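Local coordinates for 3-polyprenyl-4-hydroxybenzoate decarboxylase and related decarboxylases (PDB 6H6X), which is a prenylated-FMN-dependent UbiD-family enzyme, HmfF, that interconverts 2-furoic acid and 2,5-furandicarboxylic acid by reversible decarboxylation, at residues 3-8 against 191-195; 136-142 against 170-176; 250-255 against 266-272; 304-309 against 321-325; 333-339 against 362-368. The protein carries 8 engineered substitutions. All blocks are in the same frame, centred on the assembly; numbering follows the deposited sequence.

Interaction 1 (3-8 against 191-195); sequences HSLREW and GVHPA
Residues 3-8 enter the chain's first helix at Leu5 after left-handed His3 (phi/psi 59/52) and extended Ser4; residues 191-195 run as loop from Gly191 (91/67) through extended Val192 and His193 into a helix at Pro194. The nearest alpha carbons are Leu5 CA and His193 CA, 4.6 Å apart. Ser4 (chi1 p) is the N-cap of the first helix, its OG accepting from Glu7 N at 3.1 Å, while Glu7 OE1 accepts from His3 N at 3.0 Å. His193 (chi1 t, chi2 -87°) caps the second with its imidazole, ND1 accepting from Ala195 N, two residues on, at 3.0 Å. Paired N-caps illustrate how two helix-initiating turns can be set against each other, here joining the N-terminal helix to the flavin-binding domain of the UbiD fold. The join itself is made by van der Waals and ring contacts. The CA-to-CB bond of Trp8 (chi1 t, chi2 -102°) points toward the other segment, and Pro194 CG stands 3.6 Å from the centroid of the five-membered indole ring, almost on its normal, a CH-pi contact; Trp8 NE1 bonds to Leu60 O. The His193 ring meets the six-membered ring obliquely, Trp8 CE3 lying 3.7 Å from His193 NE2. His3 O rests 3.4 Å from His193 CB, and Leu5 CD2 reaches Gly191 CA at 3.8 Å, where a beta-carbon would be jammed against the carbonyl oxygen of the preceding residue.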
# COMPACT_ATOMS: atom_id res chain seq x y z
N HIS B 3 13.11 30.63 13.45
CA HIS B 3 13.28 29.18 13.12
C HIS B 3 13.40 28.29 14.35
O HIS B 3 14.33 27.49 14.54
CB HIS B 3 14.34 29.04 12.06
CG HIS B 3 14.02 29.87 10.86
ND1 HIS B 3 12.85 29.70 10.14
CD2 HIS B 3 14.62 30.97 10.34
CE1 HIS B 3 12.77 30.62 9.20
NE2 HIS B 3 13.84 31.40 9.30
N SER B 4 12.38 28.51 15.19
CA SER B 4 12.14 27.81 16.44
C SER B 4 11.01 26.83 16.20
O SER B 4 10.26 26.92 15.18
CB SER B 4 11.64 28.83 17.47
OG SER B 4 10.44 29.48 17.00
N LEU B 5 10.81 25.95 17.17
CA LEU B 5 9.63 25.12 17.18
C LEU B 5 8.35 25.96 17.04
O LEU B 5 7.46 25.62 16.25
CB LEU B 5 9.58 24.23 18.42
CG LEU B 5 8.28 23.41 18.54
CD1 LEU B 5 8.13 22.49 17.34
CD2 LEU B 5 8.22 22.61 19.81
N ARG B 6 8.25 27.06 17.80
CA ARG B 6 7.02 27.92 17.73
C ARG B 6 6.70 28.45 16.37
O ARG B 6 5.54 28.45 15.97
CB ARG B 6 7.05 29.06 18.74
CG ARG B 6 6.53 28.61 20.09
CD ARG B 6 7.05 29.48 21.16
NE ARG B 6 7.13 28.76 22.43
CZ ARG B 6 6.44 29.02 23.53
NH1 ARG B 6 6.69 28.29 24.61
NH2 ARG B 6 5.56 30.02 23.56
N GLU B 7 7.70 28.89 15.63
CA GLU B 7 7.44 29.28 14.25
C GLU B 7 7.00 28.09 13.39
O GLU B 7 6.04 28.21 12.62
CB GLU B 7 8.62 30.07 13.67
CG GLU B 7 8.56 31.51 14.22
CD GLU B 7 9.89 32.24 14.28
OE1 GLU B 7 10.60 32.22 13.24
OE2 GLU B 7 10.20 32.85 15.35
N TRP B 8 7.63 26.93 13.59
CA TRP B 8 7.22 25.76 12.85
C TRP B 8 5.78 25.43 13.17
O TRP B 8 5.03 25.13 12.27
CB TRP B 8 8.11 24.52 13.13
CG TRP B 8 7.67 23.36 12.33
CD1 TRP B 8 6.94 22.30 12.77
CD2 TRP B 8 7.84 23.18 10.95
NE1 TRP B 8 6.69 21.45 11.75
CE2 TRP B 8 7.22 21.97 10.61
CE3 TRP B 8 8.49 23.94 9.94
CZ2 TRP B 8 7.20 21.48 9.30
CZ3 TRP B 8 8.49 23.46 8.65
CH2 TRP B 8 7.84 22.24 8.33
N GLY B 191 12.45 20.41 21.73
CA GLY B 191 11.59 21.45 21.19
C GLY B 191 12.41 22.33 20.31
O GLY B 191 12.64 23.53 20.60
N VAL B 192 12.85 21.74 19.21
CA VAL B 192 13.60 22.47 18.20
C VAL B 192 12.93 22.35 16.85
O VAL B 192 12.00 21.57 16.62
CB VAL B 192 15.05 22.01 18.13
CG1 VAL B 192 15.77 22.26 19.43
CG2 VAL B 192 15.17 20.52 17.77
N HIS B 193 13.39 23.17 15.95
CA HIS B 193 12.91 23.15 14.60
C HIS B 193 13.22 21.78 13.97
O HIS B 193 14.28 21.24 14.21
CB HIS B 193 13.59 24.27 13.82
CG HIS B 193 12.97 24.52 12.49
ND1 HIS B 193 13.35 23.83 11.37
CD2 HIS B 193 12.01 25.39 12.11
CE1 HIS B 193 12.64 24.27 10.34
NE2 HIS B 193 11.82 25.21 10.76
N PRO B 194 12.32 21.25 13.13
CA PRO B 194 12.61 19.98 12.46
C PRO B 194 13.90 19.88 11.66
O PRO B 194 14.45 18.77 11.53
CB PRO B 194 11.42 19.81 11.51
CG PRO B 194 10.29 20.52 12.21
CD PRO B 194 10.94 21.71 12.86
N ALA B 195 14.39 20.99 11.12
CA ALA B 195 15.68 20.96 10.42
C ALA B 195 16.78 20.58 11.34
O ALA B 195 17.75 19.94 10.92
CB ALA B 195 15.99 22.30 9.76

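Interaction 2 (136-142 against 170-176); sequences LIARDPD and LWHFFGK
Strand 136-139 runs beneath helix 170-176 at 46°, their axes 9.1 Å apart at closest, and the chain then turns at Asp140, whose CA is 5.0 Å from Phe173 CA. Asp140 (chi1 t) organises the polar end. Its OD2 forms a salt bridge with Lys176 NZ at 3.0 Å, and a weak hydrogen bond joins Lys176 NZ to Asp140 OD1 at 3.3 Å. OD1 also accepts from Asp142 N at 3.0 Å, closing an Asx turn, and from Ser143 N. Asp142 OD2 stays 4.5 Å from Lys176 NZ, beyond a salt bridge, whereas buried His172 ND1 has no partner in the model. Phe173 (chi1 m) lays its ring face under Asp140 CB, 3.8 Å from the ring centroid, a CH-pi contact. Deeper in, Leu136 CD1 meets Leu170 CD2 at 3.8 Å and Ala138 CB meets Leu170 CD1 at 4.0 Å; Leu170 also touches the prenylated FMN. Asp140 serves the Asx turn, Ser143 N and Lys176 at once, so one carboxylate both shapes the strand exit and holds it to the helix.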
# COMPACT_ATOMS: atom_id res chain seq x y z
N LEU B 136 21.06 15.40 21.82
CA LEU B 136 22.10 15.27 22.82
C LEU B 136 23.38 15.87 22.23
O LEU B 136 23.90 15.34 21.27
CB LEU B 136 22.33 13.81 23.17
CG LEU B 136 23.20 13.55 24.40
CD1 LEU B 136 22.84 12.20 25.00
CD2 LEU B 136 24.68 13.64 24.10
N ILE B 137 23.84 16.98 22.80
CA ILE B 137 25.02 17.69 22.34
C ILE B 137 26.17 17.35 23.31
O ILE B 137 26.02 17.47 24.51
CB ILE B 137 24.75 19.19 22.30
CG1 ILE B 137 23.61 19.48 21.37
CG2 ILE B 137 25.97 19.98 21.85
CD1 ILE B 137 22.82 20.71 21.75
N ALA B 138 27.29 16.92 22.77
CA ALA B 138 28.49 16.64 23.57
C ALA B 138 29.79 16.97 22.80
O ALA B 138 29.79 17.12 21.55
CB ALA B 138 28.49 15.21 24.01
N ARG B 139 30.88 17.11 23.55
CA ARG B 139 32.21 17.31 22.95
C ARG B 139 33.17 16.17 23.26
O ARG B 139 33.12 15.58 24.33
CB ARG B 139 32.81 18.64 23.38
CG ARG B 139 32.19 19.84 22.67
CD ARG B 139 32.90 21.16 22.98
NE ARG B 139 32.28 22.28 22.25
CZ ARG B 139 32.59 22.66 21.00
NH1 ARG B 139 33.55 22.07 20.30
NH2 ARG B 139 31.94 23.66 20.42
N ASP B 140 34.06 15.88 22.30
CA ASP B 140 35.10 14.87 22.47
C ASP B 140 36.05 15.41 23.56
O ASP B 140 36.58 16.53 23.46
CB ASP B 140 35.82 14.65 21.13
CG ASP B 140 36.77 13.45 21.14
OD1 ASP B 140 37.66 13.42 22.00
OD2 ASP B 140 36.68 12.56 20.25
N PRO B 141 36.21 14.66 24.65
CA PRO B 141 37.03 15.17 25.74
C PRO B 141 38.54 15.34 25.41
O PRO B 141 39.21 16.08 26.12
CB PRO B 141 36.77 14.16 26.87
CG PRO B 141 36.46 12.88 26.17
CD PRO B 141 35.77 13.27 24.88
N ASP B 142 39.05 14.70 24.35
CA ASP B 142 40.45 14.90 23.88
C ASP B 142 40.59 15.83 22.67
O ASP B 142 41.43 16.71 22.70
CB ASP B 142 41.14 13.56 23.53
CG ASP B 142 41.20 12.58 24.72
OD1 ASP B 142 41.18 13.03 25.90
OD2 ASP B 142 41.27 11.35 24.48
N LEU B 170 28.86 9.33 20.01
CA LEU B 170 28.76 9.60 21.42
C LEU B 170 29.47 8.51 22.24
O LEU B 170 30.11 8.79 23.24
CB LEU B 170 27.30 9.67 21.82
CG LEU B 170 27.08 9.99 23.29
CD1 LEU B 170 27.73 11.33 23.66
CD2 LEU B 170 25.60 9.99 23.62
N TRP B 171 29.31 7.26 21.83
CA TRP B 171 30.02 6.14 22.46
C TRP B 171 31.55 6.32 22.45
O TRP B 171 32.22 6.10 23.46
CB TRP B 171 29.64 4.85 21.74
CG TRP B 171 30.25 3.63 22.34
CD1 TRP B 171 31.25 2.86 21.80
CD2 TRP B 171 29.90 3.02 23.59
NE1 TRP B 171 31.54 1.83 22.64
CE2 TRP B 171 30.73 1.88 23.74
CE3 TRP B 171 28.95 3.32 24.59
CZ2 TRP B 171 30.65 1.02 24.87
CZ3 TRP B 171 28.88 2.47 25.73
CH2 TRP B 171 29.72 1.33 25.84
N HIS B 172 32.08 6.73 21.30
CA HIS B 172 33.48 7.04 21.17
C HIS B 172 33.88 8.11 22.20
O HIS B 172 34.85 7.92 22.92
CB HIS B 172 33.82 7.49 19.76
CG HIS B 172 35.29 7.48 19.47
ND1 HIS B 172 36.02 8.64 19.27
CD2 HIS B 172 36.17 6.45 19.38
CE1 HIS B 172 37.29 8.32 19.05
NE2 HIS B 172 37.40 7.00 19.13
N PHE B 173 33.10 9.19 22.30
CA PHE B 173 33.39 10.24 23.28
C PHE B 173 33.32 9.72 24.70
O PHE B 173 34.15 10.10 25.52
CB PHE B 173 32.38 11.39 23.22
CG PHE B 173 32.45 12.24 21.99
CD1 PHE B 173 33.26 11.92 20.90
CD2 PHE B 173 31.64 13.35 21.92
CE1 PHE B 173 33.26 12.71 19.76
CE2 PHE B 173 31.64 14.16 20.80
CZ PHE B 173 32.45 13.84 19.71
N PHE B 174 32.29 8.95 25.00
CA PHE B 174 32.05 8.49 26.36
C PHE B 174 33.16 7.51 26.75
O PHE B 174 33.66 7.57 27.87
CB PHE B 174 30.69 7.81 26.44
CG PHE B 174 30.36 7.25 27.78
CD1 PHE B 174 30.42 8.05 28.92
CD2 PHE B 174 29.99 5.93 27.92
CE1 PHE B 174 30.12 7.53 30.17
CE2 PHE B 174 29.68 5.40 29.18
CZ PHE B 174 29.73 6.22 30.30
N GLY B 175 33.55 6.64 25.82
CA GLY B 175 34.70 5.74 25.97
C GLY B 175 35.92 6.46 26.50
O GLY B 175 36.51 6.03 27.48
N LYS B 176 36.24 7.59 25.86
CA LYS B 176 37.40 8.40 26.23
C LYS B 176 37.26 9.04 27.59
O LYS B 176 38.24 9.12 28.33
CB LYS B 176 37.73 9.46 25.16
CG LYS B 176 38.36 8.87 23.90
CD LYS B 176 38.04 9.64 22.61
CE LYS B 176 39.21 10.48 22.06
NZ LYS B 176 39.03 10.77 20.61

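Interaction 3 (250-255 against 266-272)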
# COMPACT_ATOMS: atom_id res chain seq x y z
N VAL B 250 29.35 3.66 35.82
CA VAL B 250 28.03 3.24 36.29
C VAL B 250 27.25 2.59 35.14
O VAL B 250 27.28 3.04 33.98
CB VAL B 250 27.22 4.42 36.88
CG1 VAL B 250 25.84 3.94 37.32
CG2 VAL B 250 27.96 5.04 38.04
N ARG B 251 26.56 1.51 35.50
CA ARG B 251 25.65 0.77 34.61
C ARG B 251 24.42 0.43 35.41
O ARG B 251 24.53 -0.16 36.48
CB ARG B 251 26.30 -0.51 34.09
CG ARG B 251 27.51 -0.28 33.21
CD ARG B 251 27.09 0.38 31.89
NE ARG B 251 28.23 0.49 30.97
CZ ARG B 251 29.12 1.47 30.97
NH1 ARG B 251 29.04 2.48 31.84
NH2 ARG B 251 30.13 1.44 30.10
N GLU B 252 23.26 0.85 34.92
CA GLU B 252 21.96 0.50 35.51
C GLU B 252 21.04 0.02 34.43
O GLU B 252 21.23 0.34 33.25
CB GLU B 252 21.35 1.68 36.25
CG GLU B 252 22.16 2.03 37.50
CD GLU B 252 21.70 3.28 38.23
OE1 GLU B 252 20.69 3.92 37.85
OE2 GLU B 252 22.40 3.65 39.20
N VAL B 253 20.03 -0.74 34.83
CA VAL B 253 19.17 -1.40 33.88
C VAL B 253 18.27 -0.36 33.21
O VAL B 253 17.51 0.38 33.86
CB VAL B 253 18.34 -2.54 34.51
CG1 VAL B 253 17.42 -3.15 33.46
CG2 VAL B 253 19.24 -3.61 35.12
N GLU B 254 18.38 -0.30 31.90
CA GLU B 254 17.53 0.59 31.08
C GLU B 254 16.68 -0.31 30.19
O GLU B 254 17.16 -1.30 29.61
CB GLU B 254 18.42 1.54 30.25
CG GLU B 254 17.68 2.54 29.37
CD GLU B 254 17.17 1.97 28.04
OE1 GLU B 254 16.09 2.41 27.57
OE2 GLU B 254 17.82 1.08 27.44
N GLY B 255 15.42 0.04 30.05
CA GLY B 255 14.56 -0.74 29.18
C GLY B 255 13.65 -1.70 29.94
O GLY B 255 13.68 -1.70 31.16
N PRO B 266 15.29 -4.95 24.13
CA PRO B 266 15.37 -5.59 25.45
C PRO B 266 16.10 -4.75 26.53
O PRO B 266 16.95 -3.88 26.21
CB PRO B 266 16.12 -6.91 25.16
CG PRO B 266 16.88 -6.67 23.89
CD PRO B 266 16.05 -5.69 23.10
N ALA B 267 15.71 -5.00 27.78
CA ALA B 267 16.35 -4.43 28.97
C ALA B 267 17.79 -4.94 29.15
O ALA B 267 18.07 -6.12 28.88
CB ALA B 267 15.53 -4.77 30.21
N ALA B 268 18.69 -4.05 29.57
CA ALA B 268 20.07 -4.41 29.88
C ALA B 268 20.77 -3.30 30.70
O ALA B 268 20.26 -2.17 30.77
CB ALA B 268 20.86 -4.72 28.61
N PRO B 269 21.94 -3.62 31.31
CA PRO B 269 22.70 -2.58 32.04
C PRO B 269 23.39 -1.56 31.11
O PRO B 269 24.16 -1.95 30.21
CB PRO B 269 23.76 -3.40 32.83
CG PRO B 269 23.31 -4.82 32.78
CD PRO B 269 22.53 -4.96 31.50
N ARG B 270 23.14 -0.27 31.34
CA ARG B 270 23.52 0.80 30.41
C ARG B 270 23.93 2.07 31.13
O ARG B 270 23.69 2.20 32.34
CB ARG B 270 22.35 1.09 29.45
CG ARG B 270 22.25 0.04 28.36
CD ARG B 270 21.10 0.20 27.41
NE ARG B 270 21.03 -0.97 26.55
CZ ARG B 270 19.97 -1.77 26.40
NH1 ARG B 270 18.81 -1.56 27.04
NH2 ARG B 270 20.07 -2.80 25.57
N PRO B 271 24.53 3.04 30.41
CA PRO B 271 24.98 4.23 31.12
C PRO B 271 23.87 5.03 31.72
O PRO B 271 22.69 4.81 31.44
CB PRO B 271 25.72 5.02 30.06
CG PRO B 271 26.29 3.95 29.20
CD PRO B 271 25.21 2.91 29.11
N VAL B 272 24.27 5.97 32.56
CA VAL B 272 23.35 6.78 33.34
C VAL B 272 23.77 8.26 33.24
O VAL B 272 24.92 8.56 33.28
CB VAL B 272 23.38 6.33 34.82
CG1 VAL B 272 22.50 7.21 35.69
CG2 VAL B 272 22.91 4.88 34.93
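Pro266 O opens the second segment, accepting from Arg270 NH1 at 3.1 Å. Ala267 sets its CA 3.3 Å from Glu254 O, a CA-H...O contact, and faces Gly255, whose backbone angles call for glycine. Ala268 forms an antiparallel hydrogen-bonded pair with Glu254, Ala268 N to Glu254 O at 3.1 Å and Glu254 N to Ala268 O at 2.9 Å. Pro269, lacking an amide hydrogen, falls at the non-hydrogen-bonded position opposite Val253, where none is needed. Arg270 restores the bonding with Glu252, at 2.8 Å from Arg270 N to Glu252 O and 2.9 Å from Glu252 N to Arg270 O, while Arg270 NH1 makes a salt bridge to Glu254 OE2 at 2.8 Å. Pro271 CG lies over the Arg251 guanidinium, and Val272 CG2 packs on Val250 CG1 at 3.9 Å. Glu254 also pairs with Arg152, which binds prenylated FMN, and bonds to Tyr130. Antiparallel strands 252-258 and 264-280 form a beta hairpin beside the cofactor site, strongly twisted, with 116° between the short strand axes.

Interaction 4 (304-309 against 321-325)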
# COMPACT_ATOMS: atom_id res chain seq x y z
N ARG B 304 19.12 8.89 5.70
CA ARG B 304 19.71 7.68 5.04
C ARG B 304 19.46 7.74 3.53
O ARG B 304 20.28 7.35 2.77
CB ARG B 304 19.23 6.39 5.67
CG ARG B 304 19.66 6.20 7.15
CD ARG B 304 19.21 4.90 7.84
NE ARG B 304 17.81 4.86 8.14
CZ ARG B 304 17.24 5.32 9.27
NH1 ARG B 304 17.95 5.88 10.20
NH2 ARG B 304 15.90 5.23 9.47
N GLU B 305 18.32 8.24 3.09
CA GLU B 305 18.05 8.38 1.66
C GLU B 305 19.05 9.33 0.97
O GLU B 305 19.48 9.07 -0.13
CB GLU B 305 16.65 8.85 1.40
CG GLU B 305 15.58 7.80 1.54
CD GLU B 305 14.15 8.34 1.38
OE1 GLU B 305 13.96 9.55 1.05
OE2 GLU B 305 13.18 7.56 1.55
N ALA B 306 19.42 10.43 1.62
CA ALA B 306 20.39 11.36 1.02
C ALA B 306 21.70 10.68 0.75
O ALA B 306 22.28 10.86 -0.29
CB ALA B 306 20.61 12.55 1.91
N VAL B 307 22.17 9.92 1.72
CA VAL B 307 23.39 9.13 1.59
C VAL B 307 23.26 8.03 0.56
O VAL B 307 24.18 7.83 -0.21
CB VAL B 307 23.82 8.51 2.94
CG1 VAL B 307 24.88 7.41 2.77
CG2 VAL B 307 24.34 9.62 3.86
N LEU B 308 22.12 7.33 0.54
CA LEU B 308 21.86 6.33 -0.44
C LEU B 308 21.86 6.89 -1.90
O LEU B 308 22.45 6.26 -2.80
CB LEU B 308 20.54 5.62 -0.15
CG LEU B 308 19.99 4.65 -1.21
CD1 LEU B 308 20.89 3.42 -1.24
CD2 LEU B 308 18.55 4.23 -0.87
N LEU B 309 21.19 8.02 -2.13
CA LEU B 309 21.20 8.66 -3.46
C LEU B 309 22.61 8.93 -3.94
O LEU B 309 22.94 8.60 -5.09
CB LEU B 309 20.45 9.99 -3.48
CG LEU B 309 20.27 10.66 -4.86
CD1 LEU B 309 19.59 9.73 -5.88
CD2 LEU B 309 19.43 11.92 -4.69
N ASN B 321 15.99 8.50 -8.64
CA ASN B 321 15.55 8.67 -7.25
C ASN B 321 15.74 7.40 -6.41
O ASN B 321 15.98 6.31 -6.95
CB ASN B 321 14.08 9.09 -7.22
CG ASN B 321 13.78 10.13 -6.10
OD1 ASN B 321 14.55 10.36 -5.11
ND2 ASN B 321 12.66 10.79 -6.29
N VAL B 322 15.65 7.57 -5.10
CA VAL B 322 15.72 6.48 -4.13
C VAL B 322 14.67 6.73 -3.05
O VAL B 322 14.29 7.87 -2.81
CB VAL B 322 17.12 6.37 -3.53
CG1 VAL B 322 18.17 6.26 -4.65
CG2 VAL B 322 17.45 7.55 -2.64
N HIS B 323 14.16 5.64 -2.49
CA HIS B 323 13.19 5.67 -1.41
C HIS B 323 13.46 4.46 -0.46
O HIS B 323 13.51 3.29 -0.89
CB HIS B 323 11.80 5.56 -1.98
CG HIS B 323 10.71 5.59 -0.97
ND1 HIS B 323 9.54 4.88 -1.11
CD2 HIS B 323 10.58 6.29 0.18
CE1 HIS B 323 8.74 5.13 -0.09
NE2 HIS B 323 9.34 6.00 0.71
N LEU B 324 13.65 4.76 0.81
CA LEU B 324 13.57 3.76 1.87
C LEU B 324 12.15 3.69 2.37
O LEU B 324 11.66 4.63 2.97
CB LEU B 324 14.54 4.11 3.00
CG LEU B 324 15.99 4.06 2.58
CD1 LEU B 324 16.91 4.69 3.62
CD2 LEU B 324 16.42 2.62 2.31
N THR B 325 11.46 2.58 2.10
CA THR B 325 10.03 2.46 2.36
C THR B 325 9.66 2.36 3.86
O THR B 325 10.43 1.84 4.67
CB THR B 325 9.42 1.17 1.73
OG1 THR B 325 9.95 -0.02 2.40
CG2 THR B 325 9.67 1.13 0.23
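A helix packs in this buried contact on the strand that is outermost, within this chain, of the five-stranded mixed sheet in the C-terminal domain of the UbiD fold. Helix 304-309 belongs to the long helix 294-315, and strand 321-324 is part of the next element of the chain, returning at 142° with the axes 8.1 Å apart. The inward-facing side chains of the strand, Val322 and Leu324, supply the larger part of its covered surface. Leu308 CD2 lies 3.7 Å from Val322 CB and 4.2 Å from Leu324 CD2, Leu309 CD1 reaches Val322 CG1 at 3.9 Å, and Arg304 CB meets Leu324 CD1 at 3.5 Å. Such alternation, with every second strand residue facing a covering helix, is the usual logic of an alpha/beta layer; helix 345-356 continues the cover beside Leu308. One polar bond punctuates the apolar interface: Leu324 N donates to Glu305 OE2 at 2.9 Å, the carboxylate reaching past the helix surface to the backbone of the strand. The same oxygen sits at the edge of the His323 ring, 3.2 Å from His323 CD2, while His323 ND1 bonds to Ile372 O. Arg304 sends its guanidinium elsewhere, to Cys330 O.

Interaction 5 (333-339 against 362-368)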
# COMPACT_ATOMS: atom_id res chain seq x y z
N HIS B 333 14.39 -1.69 3.53
CA HIS B 333 13.95 -1.82 2.17
C HIS B 333 14.20 -0.57 1.31
O HIS B 333 13.73 0.51 1.67
CB HIS B 333 12.44 -2.09 2.18
CG HIS B 333 12.07 -3.48 2.53
ND1 HIS B 333 10.82 -3.99 2.28
CD2 HIS B 333 12.81 -4.47 3.10
CE1 HIS B 333 10.80 -5.24 2.72
NE2 HIS B 333 11.99 -5.56 3.21
N ALA B 334 14.85 -0.75 0.16
CA ALA B 334 15.11 0.33 -0.78
C ALA B 334 14.48 0.10 -2.16
O ALA B 334 14.43 -1.04 -2.65
CB ALA B 334 16.57 0.57 -0.88
N VAL B 335 13.86 1.15 -2.70
CA VAL B 335 13.38 1.19 -4.06
C VAL B 335 14.19 2.25 -4.82
O VAL B 335 14.38 3.37 -4.33
CB VAL B 335 11.86 1.47 -4.15
CG1 VAL B 335 11.38 1.41 -5.58
CG2 VAL B 335 11.06 0.46 -3.36
N ILE B 336 14.73 1.88 -5.99
CA ILE B 336 15.66 2.71 -6.76
C ILE B 336 15.11 2.84 -8.15
O ILE B 336 14.82 1.83 -8.75
CB ILE B 336 17.08 2.11 -6.80
CG1 ILE B 336 17.61 2.01 -5.39
CG2 ILE B 336 18.06 3.00 -7.59
CD1 ILE B 336 18.90 1.31 -5.28
N SER B 337 14.87 4.06 -8.62
CA SER B 337 14.47 4.30 -10.03
C SER B 337 15.70 4.71 -10.83
O SER B 337 16.51 5.50 -10.38
CB SER B 337 13.39 5.38 -10.15
OG SER B 337 13.91 6.56 -9.70
N ILE B 338 15.88 4.10 -12.00
CA ILE B 338 16.94 4.49 -12.93
C ILE B 338 16.38 4.77 -14.31
O ILE B 338 15.34 4.26 -14.68
CB ILE B 338 18.01 3.41 -13.04
CG1 ILE B 338 17.46 2.07 -13.55
CG2 ILE B 338 18.76 3.24 -11.73
CD1 ILE B 338 18.59 1.06 -13.68
N GLU B 339 17.04 5.63 -15.05
CA GLU B 339 16.73 5.83 -16.47
C GLU B 339 17.73 4.94 -17.15
O GLU B 339 18.86 5.33 -17.38
CB GLU B 339 16.88 7.30 -16.89
CG GLU B 339 16.55 7.58 -18.36
CD GLU B 339 16.82 9.06 -18.73
OE1 GLU B 339 18.01 9.46 -18.68
OE2 GLU B 339 15.88 9.85 -19.06
N HIS B 362 16.90 -5.49 1.33
CA HIS B 362 16.03 -5.81 0.22
C HIS B 362 16.01 -4.54 -0.69
O HIS B 362 15.73 -3.40 -0.20
CB HIS B 362 14.68 -6.08 0.81
CG HIS B 362 13.60 -6.45 -0.17
ND1 HIS B 362 12.91 -5.52 -0.93
CD2 HIS B 362 12.99 -7.63 -0.40
CE1 HIS B 362 11.95 -6.12 -1.61
NE2 HIS B 362 11.98 -7.40 -1.32
N VAL B 363 16.33 -4.73 -1.97
CA VAL B 363 16.43 -3.63 -2.92
C VAL B 363 15.62 -4.00 -4.14
O VAL B 363 15.79 -5.10 -4.67
CB VAL B 363 17.88 -3.41 -3.33
CG1 VAL B 363 18.05 -2.21 -4.25
CG2 VAL B 363 18.71 -3.25 -2.08
N VAL B 364 14.68 -3.15 -4.52
CA VAL B 364 14.10 -3.23 -5.83
C VAL B 364 14.45 -2.07 -6.77
O VAL B 364 14.40 -0.89 -6.37
CB VAL B 364 12.63 -3.70 -5.90
CG1 VAL B 364 12.00 -4.14 -4.58
CG2 VAL B 364 11.75 -2.97 -6.83
N VAL B 365 14.82 -2.42 -8.02
CA VAL B 365 15.19 -1.41 -9.04
C VAL B 365 14.07 -1.34 -10.08
O VAL B 365 13.61 -2.35 -10.53
CB VAL B 365 16.54 -1.71 -9.74
CG1 VAL B 365 16.91 -0.60 -10.75
CG2 VAL B 365 17.65 -1.87 -8.73
N VAL B 366 13.60 -0.15 -10.41
CA VAL B 366 12.56 0.03 -11.40
C VAL B 366 12.96 1.13 -12.39
O VAL B 366 13.88 1.90 -12.15
CB VAL B 366 11.21 0.38 -10.79
CG1 VAL B 366 10.77 -0.75 -9.87
CG2 VAL B 366 11.29 1.68 -10.00
N ASP B 367 12.25 1.18 -13.51
CA ASP B 367 12.45 2.23 -14.49
C ASP B 367 11.93 3.59 -13.98
O ASP B 367 11.03 3.67 -13.13
CB ASP B 367 11.74 1.81 -15.79
CG ASP B 367 12.42 0.60 -16.47
OD1 ASP B 367 13.65 0.68 -16.76
OD2 ASP B 367 11.78 -0.46 -16.66
N HIS B 368 12.52 4.66 -14.52
CA HIS B 368 12.24 6.06 -14.15
C HIS B 368 10.79 6.46 -14.14
O HIS B 368 10.40 7.32 -13.36
CB HIS B 368 13.06 7.07 -15.02
CG HIS B 368 12.75 7.04 -16.50
ND1 HIS B 368 12.22 8.13 -17.18
CD2 HIS B 368 12.89 6.07 -17.43
CE1 HIS B 368 12.05 7.82 -18.45
NE2 HIS B 368 12.46 6.58 -18.64
O HOH W 1 12.29 -2.93 -1.36
O HOH W 2 14.31 3.29 -17.75
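His333 begins the strand with its ring stacked face-to-face on that of His362, the centroids 4.3 Å apart and the planes at 23°; its ND1 bonds to Glu379 of the second subunit, so the stack lies at the dimer contact. Ala334 starts the parallel hydrogen bonding, with Ala334 N to His362 O and Val364 N to Ala334 O both at 2.8 Å. A water, 3.1 Å from Ala334 O and 2.7 Å from His362 ND1, links this backbone to the imidazole. Val335, in register with Val364, turns to the face covered by helix 375-385, and Val335 CA makes a CA-H...O contact of 3.3 Å to Val364 O. Ile336 is on the other face, under helix 345-356, where Ile336 CD1 meets Val363 CG1 at 3.8 Å; Ile336 N donates to Val364 O at 2.8 Å and Val366 N to Ile336 O at 2.9 Å. The two strands and that helix form a beta-alpha-beta crossover, the usual link between parallel neighbours. Ser337 pairs with Val366, its CB 4.3 Å from Val366 CG2. Ile338 N donates to Val366 O at 3.0 Å, and Ile338 CD1 packs on Val365 CG1 at 3.8 Å. His368 N makes a weak hydrogen bond to Ile338 O at 2.9 Å. Glu339 CG rests over the face of the poorly ordered His368 ring, 4.2 Å from its centroid.

How the interactions relate
Four of the five contacts fall within single domains. Interaction 1 spans 183 residues, tying the chain's start to the flavin-binding domain, with interaction 2 inside that span; interactions 3, 4 and 5 follow in series. Interactions 2 and 3 reach the same antiparallel sheet, their centres 18 Å apart, and touch where Phe174 CE2 meets Pro271 CG at 3.7 Å. Interactions 4 and 5 share the mixed sheet of the C-terminal domain, centres 10 Å apart, with strands 319-324 and 333-338 as neighbours. Interactions 3 and 5 are centred 40 Å apart; each pair consolidates a separate domain, and the side chain of Arg304 lies about 6 Å from the bound prenylated FMN.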